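Side-chain contacts in fructose-bisphosphate aldolase (Slackia heliotrinireducens, PDB 4MOZ), which belongs to the DeoC/LacD family of aldolases and folds as a closed barrel of eight parallel strands ringed by helices: residues C[43-46]-C[52-55]; C[64-69]-C[88-93]. All coordinates share one frame; numbering follows the deposited sequence.

In the fold
From the N terminus, strand 37-41 leads into the short helix 44-47, and interaction 1 closes the small loop between that helix and the chain at 52-55. Interaction 2 opens only afterwards: 64-69 starts helix 66-74, the chain runs through strand 79-82 and helix 84-90, and Y90 returns to the start of helix 66-74. The two contacts are therefore in series and neither encloses the other. They touch all the same, K45 NZ lying 3.6 Å from P65 CG and F53 CE2 3.9 Å from L68 CD2. Together they tie the segments after the first two barrel strands into one patch, and both also meet a second subunit.

Interaction 1: C[43-46]-C[52-55]; sequences DQKV and DFYG
K45 lays its CG over one face of the F53 ring, 3.8 Å from the centroid and offset toward the rim, a CH-pi contact in which the two side chains cross at about a right angle. This is the tight, apolar part of the contact. F53 CE1 also comes within 3.5 Å of K45 N, and Q44 O lies in the ring plane at the edge, so the phenyl fits against both main chain and methylene. H274 stacks on F53 as well; a flat apolar ring can take both a methylene and a stacked imidazole. The lysine chain bends at chi3 (83°) and chi4; NZ is 5.2 Å from the ring centroid, at most a weak cation-pi attraction, and bonds instead to A232 O of the second subunit. The contact belongs to a closed eight-stranded parallel barrel of the TIM type, where helix 44-47 follows the first strand and 52-55 is part of the long loop beyond it. The side of Q44, itself partly exposed, is polar: D52 OD2 stops 3.4 Å from Q44 CB without a direct hydrogen bond. D52 OD2 is hydrogen-bonded to H48 ND1 and OD1 makes a salt bridge to R271, two partners that suit a carboxylate's two oxygens. A water links the two backbones, donating to Q44 O at 3.0 Å and accepting from D52 N at 2.8 Å.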
# COMPACT_ATOMS: atom_id res chain seq x y z
N ASP C 43 -5.93 -18.45 -20.96
CA ASP C 43 -5.87 -17.91 -19.60
C ASP C 43 -7.07 -18.31 -18.74
O ASP C 43 -7.14 -17.94 -17.56
CB ASP C 43 -5.74 -16.39 -19.66
CG ASP C 43 -6.97 -15.72 -20.27
OD1 ASP C 43 -7.44 -16.18 -21.34
OD2 ASP C 43 -7.46 -14.73 -19.68
N GLN C 44 -8.00 -19.06 -19.31
CA GLN C 44 -9.28 -19.36 -18.65
C GLN C 44 -9.24 -20.42 -17.52
O GLN C 44 -10.25 -20.63 -16.85
CB GLN C 44 -10.36 -19.68 -19.68
CG GLN C 44 -10.74 -18.50 -20.57
CD GLN C 44 -11.60 -18.89 -21.77
OE1 GLN C 44 -11.25 -19.80 -22.53
NE2 GLN C 44 -12.72 -18.19 -21.95
N LYS C 45 -8.09 -21.07 -17.31
CA LYS C 45 -7.95 -22.00 -16.18
C LYS C 45 -8.09 -21.29 -14.83
O LYS C 45 -8.53 -21.90 -13.86
CB LYS C 45 -6.62 -22.75 -16.23
CG LYS C 45 -6.57 -23.89 -17.22
CD LYS C 45 -5.17 -24.50 -17.30
CE LYS C 45 -4.94 -25.52 -16.20
NZ LYS C 45 -5.85 -26.69 -16.33
N VAL C 46 -7.70 -20.02 -14.77
CA VAL C 46 -7.96 -19.21 -13.58
C VAL C 46 -9.34 -18.58 -13.69
O VAL C 46 -10.16 -18.73 -12.79
CB VAL C 46 -6.89 -18.12 -13.33
CG1 VAL C 46 -7.15 -17.42 -12.01
CG2 VAL C 46 -5.49 -18.72 -13.32
N ASP C 52 -14.14 -24.51 -18.25
CA ASP C 52 -13.93 -24.54 -19.70
C ASP C 52 -13.11 -25.74 -20.19
O ASP C 52 -12.90 -25.89 -21.39
CB ASP C 52 -13.27 -23.25 -20.17
CG ASP C 52 -14.10 -22.01 -19.89
OD1 ASP C 52 -15.35 -22.12 -19.83
OD2 ASP C 52 -13.50 -20.93 -19.72
N PHE C 53 -12.66 -26.59 -19.27
CA PHE C 53 -11.69 -27.63 -19.63
C PHE C 53 -12.13 -29.07 -19.35
O PHE C 53 -11.46 -30.01 -19.78
CB PHE C 53 -10.34 -27.34 -18.97
CG PHE C 53 -9.75 -26.02 -19.37
CD1 PHE C 53 -10.12 -24.85 -18.71
CD2 PHE C 53 -8.85 -25.94 -20.43
CE1 PHE C 53 -9.60 -23.62 -19.09
CE2 PHE C 53 -8.32 -24.71 -20.81
CZ PHE C 53 -8.69 -23.55 -20.14
N TYR C 54 -13.24 -29.23 -18.65
CA TYR C 54 -13.80 -30.54 -18.34
C TYR C 54 -15.31 -30.44 -18.15
O TYR C 54 -15.78 -29.52 -17.48
CB TYR C 54 -13.15 -31.15 -17.09
CG TYR C 54 -13.69 -32.51 -16.70
CD1 TYR C 54 -13.17 -33.67 -17.27
CD2 TYR C 54 -14.72 -32.64 -15.76
CE1 TYR C 54 -13.66 -34.93 -16.92
CE2 TYR C 54 -15.22 -33.89 -15.40
CZ TYR C 54 -14.68 -35.03 -15.99
OH TYR C 54 -15.17 -36.27 -15.64
N GLY C 55 -16.05 -31.37 -18.74
CA GLY C 55 -17.50 -31.37 -18.66
C GLY C 55 -18.16 -31.77 -19.97
O GLY C 55 -17.48 -32.09 -20.95
O HOH W 1 -12.24 -22.80 -17.19

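Interaction 2: C[64-69]-C[88-93]; sequences DPEHLF and ARYAAD
Y90 sets its CB squarely over the centre of the F69 ring, 3.5 Å from the centroid and only 4° off the ring normal. The methylene thus makes the CH-pi contact, while the two rings are slid apart: their planes lie 24° from parallel, the centroids are 4.9 Å apart and there is little overlap. Beside it, F69 CE1 approaches Y90 CD2 at 3.5 Å. Phenylalanine suits this buried place because its whole face is apolar, and chi1 of -71°, with CG anti to the carbonyl carbon, places the ring beneath Y90 CB.

Farther out, the tyrosine ring passes obliquely by the start of helix 66-74. E66 CB meets Y90 CE1 at 3.7 Å, and the glutamate's CB and CG cross the CE1/CD1 side of the ring obliquely before OE2 bonds to the hydroxyl of Y94. P65, a compact apolar ring in the turn leading into the helix, touches Y90 OH with its CB. D64 OD1 accepts from E66 N at 3.0 Å, a capping bond whose N-H meets the oxygen from above the carboxylate plane. The same OD1 takes a hydrogen bond from a water at 2.8 Å. This water, in the plane of the tyrosine ring at its edge, also lies very close to Y90 OH, so close that the details of that bond are doubtful. Tyrosine therefore serves both ends of the contact, its methylene in the apolar part and its hydroxyl in the polar one, where R235 N of the second subunit adds a weak bond; that subunit also packs against P65 and Y90.

In the barrel, the contact joins the first turn of helix 66-74 to the last of helix 84-90, the helices before and after strand 79-82, whose M80 touches F69.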
# COMPACT_ATOMS: atom_id res chain seq x y z
N ASP C 64 -6.18 -32.08 -20.03
CA ASP C 64 -4.73 -31.99 -19.87
C ASP C 64 -4.26 -30.65 -20.43
O ASP C 64 -4.48 -30.37 -21.60
CB ASP C 64 -4.04 -33.16 -20.59
CG ASP C 64 -2.52 -33.20 -20.36
OD1 ASP C 64 -1.91 -32.20 -19.93
OD2 ASP C 64 -1.93 -34.27 -20.61
N PRO C 65 -3.62 -29.81 -19.60
CA PRO C 65 -3.15 -28.49 -20.01
C PRO C 65 -2.17 -28.48 -21.19
O PRO C 65 -2.09 -27.48 -21.90
CB PRO C 65 -2.47 -27.95 -18.76
CG PRO C 65 -3.14 -28.65 -17.64
CD PRO C 65 -3.42 -30.03 -18.16
N GLU C 66 -1.42 -29.57 -21.38
CA GLU C 66 -0.49 -29.65 -22.51
C GLU C 66 -1.20 -29.56 -23.86
O GLU C 66 -0.62 -29.14 -24.87
CB GLU C 66 0.39 -30.91 -22.43
CG GLU C 66 1.65 -30.79 -23.27
CD GLU C 66 2.61 -31.96 -23.12
OE1 GLU C 66 2.46 -32.77 -22.19
OE2 GLU C 66 3.55 -32.04 -23.94
N HIS C 67 -2.48 -29.94 -23.87
CA HIS C 67 -3.39 -29.74 -25.00
C HIS C 67 -3.26 -28.36 -25.59
O HIS C 67 -3.16 -28.21 -26.82
CB HIS C 67 -4.81 -30.00 -24.52
CG HIS C 67 -5.85 -29.99 -25.62
ND1 HIS C 67 -5.83 -30.86 -26.65
CD2 HIS C 67 -7.00 -29.22 -25.78
CE1 HIS C 67 -6.89 -30.63 -27.45
NE2 HIS C 67 -7.61 -29.63 -26.91
N LEU C 68 -3.24 -27.34 -24.73
CA LEU C 68 -3.15 -25.94 -25.18
C LEU C 68 -1.87 -25.67 -25.95
O LEU C 68 -1.88 -24.99 -26.97
CB LEU C 68 -3.28 -24.98 -23.99
CG LEU C 68 -4.49 -25.16 -23.06
CD1 LEU C 68 -4.36 -24.28 -21.83
CD2 LEU C 68 -5.79 -24.88 -23.78
N PHE C 69 -0.76 -26.22 -25.46
CA PHE C 69 0.54 -26.00 -26.09
C PHE C 69 0.70 -26.79 -27.39
O PHE C 69 1.37 -26.34 -28.32
CB PHE C 69 1.67 -26.29 -25.11
CG PHE C 69 1.79 -25.27 -24.01
CD1 PHE C 69 1.01 -25.38 -22.85
CD2 PHE C 69 2.67 -24.20 -24.13
CE1 PHE C 69 1.11 -24.43 -21.84
CE2 PHE C 69 2.77 -23.26 -23.12
CZ PHE C 69 1.99 -23.37 -21.97
N ALA C 88 5.67 -21.04 -18.14
CA ALA C 88 6.94 -21.51 -17.57
C ALA C 88 7.07 -23.03 -17.50
O ALA C 88 8.17 -23.57 -17.65
CB ALA C 88 7.16 -20.90 -16.19
N ARG C 89 5.95 -23.72 -17.27
CA ARG C 89 5.97 -25.17 -17.06
C ARG C 89 6.09 -25.96 -18.36
O ARG C 89 6.47 -27.13 -18.33
CB ARG C 89 4.74 -25.64 -16.27
CG ARG C 89 4.46 -24.88 -14.98
CD ARG C 89 5.50 -25.10 -13.90
NE ARG C 89 5.57 -26.49 -13.44
CZ ARG C 89 6.31 -26.89 -12.41
NH1 ARG C 89 7.05 -26.02 -11.74
NH2 ARG C 89 6.32 -28.17 -12.06
N TYR C 90 5.77 -25.32 -19.48
CA TYR C 90 5.74 -26.01 -20.77
C TYR C 90 6.62 -25.41 -21.87
O TYR C 90 6.98 -26.11 -22.82
CB TYR C 90 4.30 -26.11 -21.28
CG TYR C 90 3.40 -26.97 -20.42
CD1 TYR C 90 3.29 -28.34 -20.65
CD2 TYR C 90 2.66 -26.41 -19.37
CE1 TYR C 90 2.47 -29.14 -19.87
CE2 TYR C 90 1.84 -27.20 -18.58
CZ TYR C 90 1.75 -28.56 -18.84
OH TYR C 90 0.93 -29.36 -18.06
N ALA C 91 6.97 -24.13 -21.74
CA ALA C 91 7.65 -23.38 -22.81
C ALA C 91 8.93 -24.01 -23.32
O ALA C 91 9.25 -23.88 -24.50
CB ALA C 91 7.91 -21.94 -22.38
N ALA C 92 9.68 -24.68 -22.44
CA ALA C 92 10.94 -25.32 -22.85
C ALA C 92 10.70 -26.41 -23.90
O ALA C 92 11.54 -26.61 -24.78
CB ALA C 92 11.69 -25.88 -21.65
N ASP C 93 9.56 -27.09 -23.81
CA ASP C 93 9.18 -28.12 -24.77
C ASP C 93 8.41 -27.58 -25.97
O ASP C 93 8.11 -28.32 -26.90
CB ASP C 93 8.37 -29.22 -24.09
CG ASP C 93 9.19 -30.01 -23.10
OD1 ASP C 93 10.37 -30.30 -23.38
OD2 ASP C 93 8.65 -30.35 -22.03
O HOH W 2 0.56 -31.77 -18.63